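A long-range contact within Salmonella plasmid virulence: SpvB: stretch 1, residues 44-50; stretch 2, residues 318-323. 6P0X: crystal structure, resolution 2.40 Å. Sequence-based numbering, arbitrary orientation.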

ATOM      1  N   PRO A  44      12.379   1.575   0.332  1.00 32.95           N
ATOM      2  CA  PRO A  44      12.272   1.143   1.737  1.00 26.18           C
ATOM      3  C   PRO A  44      13.087  -0.100   2.063  1.00 29.18           C
ATOM      4  O   PRO A  44      13.243  -0.418   3.248  1.00 26.61           O
ATOM      5  N   PHE A  45      13.607  -0.811   1.062  1.00 28.32           N
ATOM      6  CA  PHE A  45      14.434  -1.988   1.296  1.00 19.75           C
ATOM      7  C   PHE A  45      15.846  -1.801   0.759  1.00 25.88           C
ATOM      8  O   PHE A  45      16.550  -2.787   0.509  1.00 21.84           O
ATOM      9  N   GLY A  46      16.276  -0.556   0.580  1.00 24.02           N
ATOM     10  CA  GLY A  46      17.586  -0.292   0.033  1.00 21.36           C
ATOM     11  C   GLY A  46      17.614  -0.455  -1.474  1.00 33.16           C
ATOM     12  O   GLY A  46      16.587  -0.615  -2.144  1.00 30.10           O
ATOM     13  N   VAL A  47      18.832  -0.417  -2.011  1.00 25.41           N
ATOM     14  CA  VAL A  47      19.021  -0.480  -3.455  1.00 31.80           C
ATOM     15  C   VAL A  47      18.720  -1.887  -3.955  1.00 31.16           C
ATOM     16  O   VAL A  47      19.167  -2.881  -3.370  1.00 30.23           O
ATOM     17  N   GLY A  48      17.952  -1.975  -5.042  1.00 26.48           N
ATOM     18  CA  GLY A  48      17.738  -3.217  -5.754  1.00 28.90           C
ATOM     19  C   GLY A  48      16.574  -4.064  -5.272  1.00 28.27           C
ATOM     20  O   GLY A  48      16.022  -4.839  -6.059  1.00 30.60           O
ATOM     21  N   TRP A  49      16.197  -3.955  -4.005  1.00 23.66           N
ATOM     22  CA  TRP A  49      15.111  -4.753  -3.457  1.00 24.03           C
ATOM     23  C   TRP A  49      13.826  -3.939  -3.390  1.00 27.90           C
ATOM     24  O   TRP A  49      13.849  -2.726  -3.163  1.00 26.34           O
ATOM     25  N   SER A  50      12.699  -4.624  -3.572  1.00 24.10           N
ATOM     26  CA  SER A  50      11.404  -3.965  -3.525  1.00 31.80           C
ATOM     27  C   SER A  50      10.334  -4.958  -3.098  1.00 33.15           C
ATOM     28  O   SER A  50      10.420  -6.156  -3.382  1.00 33.65           O
ATOM     29  N   ILE A 318      26.036   6.695   1.618  1.00 34.45           N
ATOM     30  CA  ILE A 318      25.919   6.675   0.160  1.00 33.10           C
ATOM     31  C   ILE A 318      24.765   5.783  -0.285  1.00 36.70           C
ATOM     32  O   ILE A 318      23.889   6.213  -1.042  1.00 39.70           O
ATOM     33  N   LEU A 319      24.743   4.533   0.172  1.00 38.34           N
ATOM     34  CA  LEU A 319      23.693   3.600  -0.209  1.00 37.39           C
ATOM     35  C   LEU A 319      23.521   2.574   0.900  1.00 37.96           C
ATOM     36  O   LEU A 319      24.476   2.217   1.597  1.00 47.46           O
ATOM     37  N   THR A 320      22.288   2.126   1.077  1.00 35.21           N
ATOM     38  CA  THR A 320      21.988   1.001   1.947  1.00 32.93           C
ATOM     39  C   THR A 320      21.697  -0.219   1.087  1.00 29.52           C
ATOM     40  O   THR A 320      20.878  -0.151   0.165  1.00 28.58           O
ATOM     41  N   GLN A 321      22.366  -1.330   1.388  1.00 30.12           N
ATOM     42  CA  GLN A 321      22.210  -2.565   0.632  1.00 26.23           C
ATOM     43  C   GLN A 321      21.867  -3.700   1.585  1.00 26.37           C
ATOM     44  O   GLN A 321      22.538  -3.881   2.607  1.00 28.45           O
ATOM     45  N   LEU A 322      20.838  -4.468   1.241  1.00 30.25           N
ATOM     46  CA  LEU A 322      20.490  -5.637   2.036  1.00 27.47           C
ATOM     47  C   LEU A 322      21.590  -6.681   1.913  1.00 28.34           C
ATOM     48  O   LEU A 322      22.017  -7.022   0.805  1.00 30.88           O
ATOM     49  N   CYS A 323      22.054  -7.186   3.045  1.00 28.56           N
ATOM     50  CA  CYS A 323      23.123  -8.169   3.030  1.00 27.70           C
ATOM     51  C   CYS A 323      22.715  -9.528   3.571  1.00 28.22           C
ATOM     52  O   CYS A 323      23.336 -10.528   3.196  1.00 33.28           O
TER

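The contact joins parts of the chain more than 270 residues apart, and it is held by a direct backbone hydrogen bond, a weak side-chain-to-backbone hydrogen bond, two bridging waters and two apolar contacts. The direct backbone bond runs from Val47 N to Thr320 O, 3.0 Å long with an N-H...O angle of 165°, close to linear.

Gly46 makes room for this bond. Its CA lies 3.3 Å from Thr320 O, and a CB at this position would point toward the other stretch and stand about 2.5 Å from that same oxygen, a clash. The phi of 79° favours glycine as well. Gly48 is glycine for a different reason: at its backbone angles a CB would be jammed against the carbonyl oxygen of Val47.

Val47 points toward stretch 2 in the t rotamer and places CG2 3.6 Å from CD1 of Leu319. A small apolar side chain suits this place, since CG2 offers the leucine a methyl group. Leu319 also points toward the contact, although both its chi angles lie between the usual wells. Thr320, by contrast, is directed sideways, with chi1 in m; it contributes its carbonyl oxygen to the contact, while its OG1 is satisfied elsewhere in the structure.

Gln321 starts out directed away, yet its long side chain, with chi1 t and chi2 p, brings the amide back to stretch 1. There Gln321 NE2 donates to Val47 O over 3.1 Å, a weak bond because the angle at the hydrogen is only 121°. The same nitrogen gives a much shorter bond, 2.6 Å, from Gln321 NE2 to the oxygen of water 2. A flexible side chain ending in a two-hydrogen donor is well suited to serving both acceptors.

Water 2 also accepts from Trp49 NE1 at 3.1 Å and donates to Leu322 O at 2.7 Å, so the indole N-H, the Gln321 NE2 group and the Leu322 carbonyl share one water. Trp49 points toward stretch 2 with chi1 m and chi2 93°. Leu322, in the t, p rotamer, places CD2 over one face of the Trp49 indole, 3.7 Å from the centroid of the Trp49 five-membered ring and 21° off the normal, forming a CH-pi contact. Gln321 NE2 sits instead at the ring edge, near its plane. The indole thus combines a broad apolar face for leucine with a polar edge for water.

Water 1 does similar work for the backbone. It accepts from Leu322 N at 2.7 Å and donates to Phe45 O at 2.8 Å and to Val47 O at 2.9 Å. Val47 O therefore has this water as well as the weak glutamine bond, and Leu322 has both its backbone N and O satisfied by waters. Phe45 itself, chi1 m, is directed sideways; its ring does not reach stretch 2, leaving its carbonyl as the group that takes part.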

ATOM      1  CB  PRO A  44      10.770   0.878   1.926  1.00 20.96           C
ATOM      2  CG  PRO A  44      10.087   1.390   0.693  1.00 20.82           C
ATOM      3  CD  PRO A  44      11.101   1.487  -0.395  1.00 20.61           C
ATOM      4  CB  PHE A  45      13.783  -3.227   0.676  1.00 21.97           C
ATOM      5  CG  PHE A  45      12.469  -3.593   1.301  1.00 21.24           C
ATOM      6  CD1 PHE A  45      12.419  -4.405   2.424  1.00 23.45           C
ATOM      7  CD2 PHE A  45      11.282  -3.118   0.772  1.00 20.98           C
ATOM      8  CE1 PHE A  45      11.208  -4.742   3.003  1.00 25.42           C
ATOM      9  CE2 PHE A  45      10.067  -3.450   1.347  1.00 28.66           C
ATOM     10  CZ  PHE A  45      10.032  -4.263   2.469  1.00 22.67           C
ATOM     11  CB  VAL A  47      20.448  -0.044  -3.819  1.00 32.53           C
ATOM     12  CG1 VAL A  47      20.730  -0.287  -5.293  1.00 24.59           C
ATOM     13  CG2 VAL A  47      20.641   1.424  -3.475  1.00 33.54           C
ATOM     14  CB  TRP A  49      15.455  -5.276  -2.059  1.00 20.21           C
ATOM     15  CG  TRP A  49      16.465  -6.373  -2.049  1.00 19.40           C
ATOM     16  CD1 TRP A  49      17.816  -6.245  -1.909  1.00 26.51           C
ATOM     17  CD2 TRP A  49      16.204  -7.777  -2.169  1.00 23.46           C
ATOM     18  NE1 TRP A  49      18.414  -7.483  -1.939  1.00 23.16           N
ATOM     19  CE2 TRP A  49      17.447  -8.440  -2.098  1.00 24.26           C
ATOM     20  CE3 TRP A  49      15.042  -8.537  -2.332  1.00 29.53           C
ATOM     21  CZ2 TRP A  49      17.559  -9.826  -2.183  1.00 28.04           C
ATOM     22  CZ3 TRP A  49      15.156  -9.915  -2.420  1.00 33.20           C
ATOM     23  CH2 TRP A  49      16.405 -10.545  -2.343  1.00 33.24           C
ATOM     24  CB  SER A  50      11.029  -3.358  -4.880  1.00 26.85           C
ATOM     25  OG  SER A  50      11.003  -4.359  -5.879  1.00 36.32           O
ATOM     26  CB  ILE A 318      27.251   6.241  -0.478  1.00 34.33           C
ATOM     27  CG1 ILE A 318      28.363   7.209  -0.083  1.00 39.05           C
ATOM     28  CG2 ILE A 318      27.122   6.172  -1.991  1.00 33.62           C
ATOM     29  CD1 ILE A 318      29.741   6.766  -0.519  1.00 41.22           C
ATOM     30  CB  LEU A 319      24.007   2.871  -1.524  1.00 48.09           C
ATOM     31  CG  LEU A 319      24.586   1.456  -1.349  1.00 58.58           C
ATOM     32  CD1 LEU A 319      23.802   0.424  -2.141  1.00 66.99           C
ATOM     33  CD2 LEU A 319      26.062   1.390  -1.700  1.00 53.75           C
ATOM     34  CB  THR A 320      20.804   1.312   2.860  1.00 32.83           C
ATOM     35  OG1 THR A 320      21.179   2.348   3.776  1.00 30.31           O
ATOM     36  CG2 THR A 320      20.417   0.077   3.640  1.00 31.02           C
ATOM     37  CB  GLN A 321      23.489  -2.903  -0.142  1.00 31.86           C
ATOM     38  CG  GLN A 321      23.351  -4.094  -1.077  1.00 36.13           C
ATOM     39  CD  GLN A 321      22.504  -3.779  -2.293  1.00 35.76           C
ATOM     40  OE1 GLN A 321      22.644  -2.718  -2.900  1.00 39.32           O
ATOM     41  NE2 GLN A 321      21.614  -4.697  -2.652  1.00 31.02           N
ATOM     42  CB  LEU A 322      19.157  -6.227   1.579  1.00 26.47           C
ATOM     43  CG  LEU A 322      18.759  -7.516   2.303  1.00 31.09           C
ATOM     44  CD1 LEU A 322      18.066  -7.185   3.617  1.00 26.92           C
ATOM     45  CD2 LEU A 322      17.879  -8.404   1.432  1.00 33.48           C
ATOM     46  CB  CYS A 323      24.343  -7.650   3.812  1.00 36.35           C
ATOM     47  SG  CYS A 323      24.060  -7.348   5.566  1.00 49.20           S
TER
HETATM   48  O   HOH W   1      19.140  -3.264  -0.492  1.00 27.29           O
HETATM   49  O   HOH W   2      21.544  -7.194  -1.830  1.00 22.63           O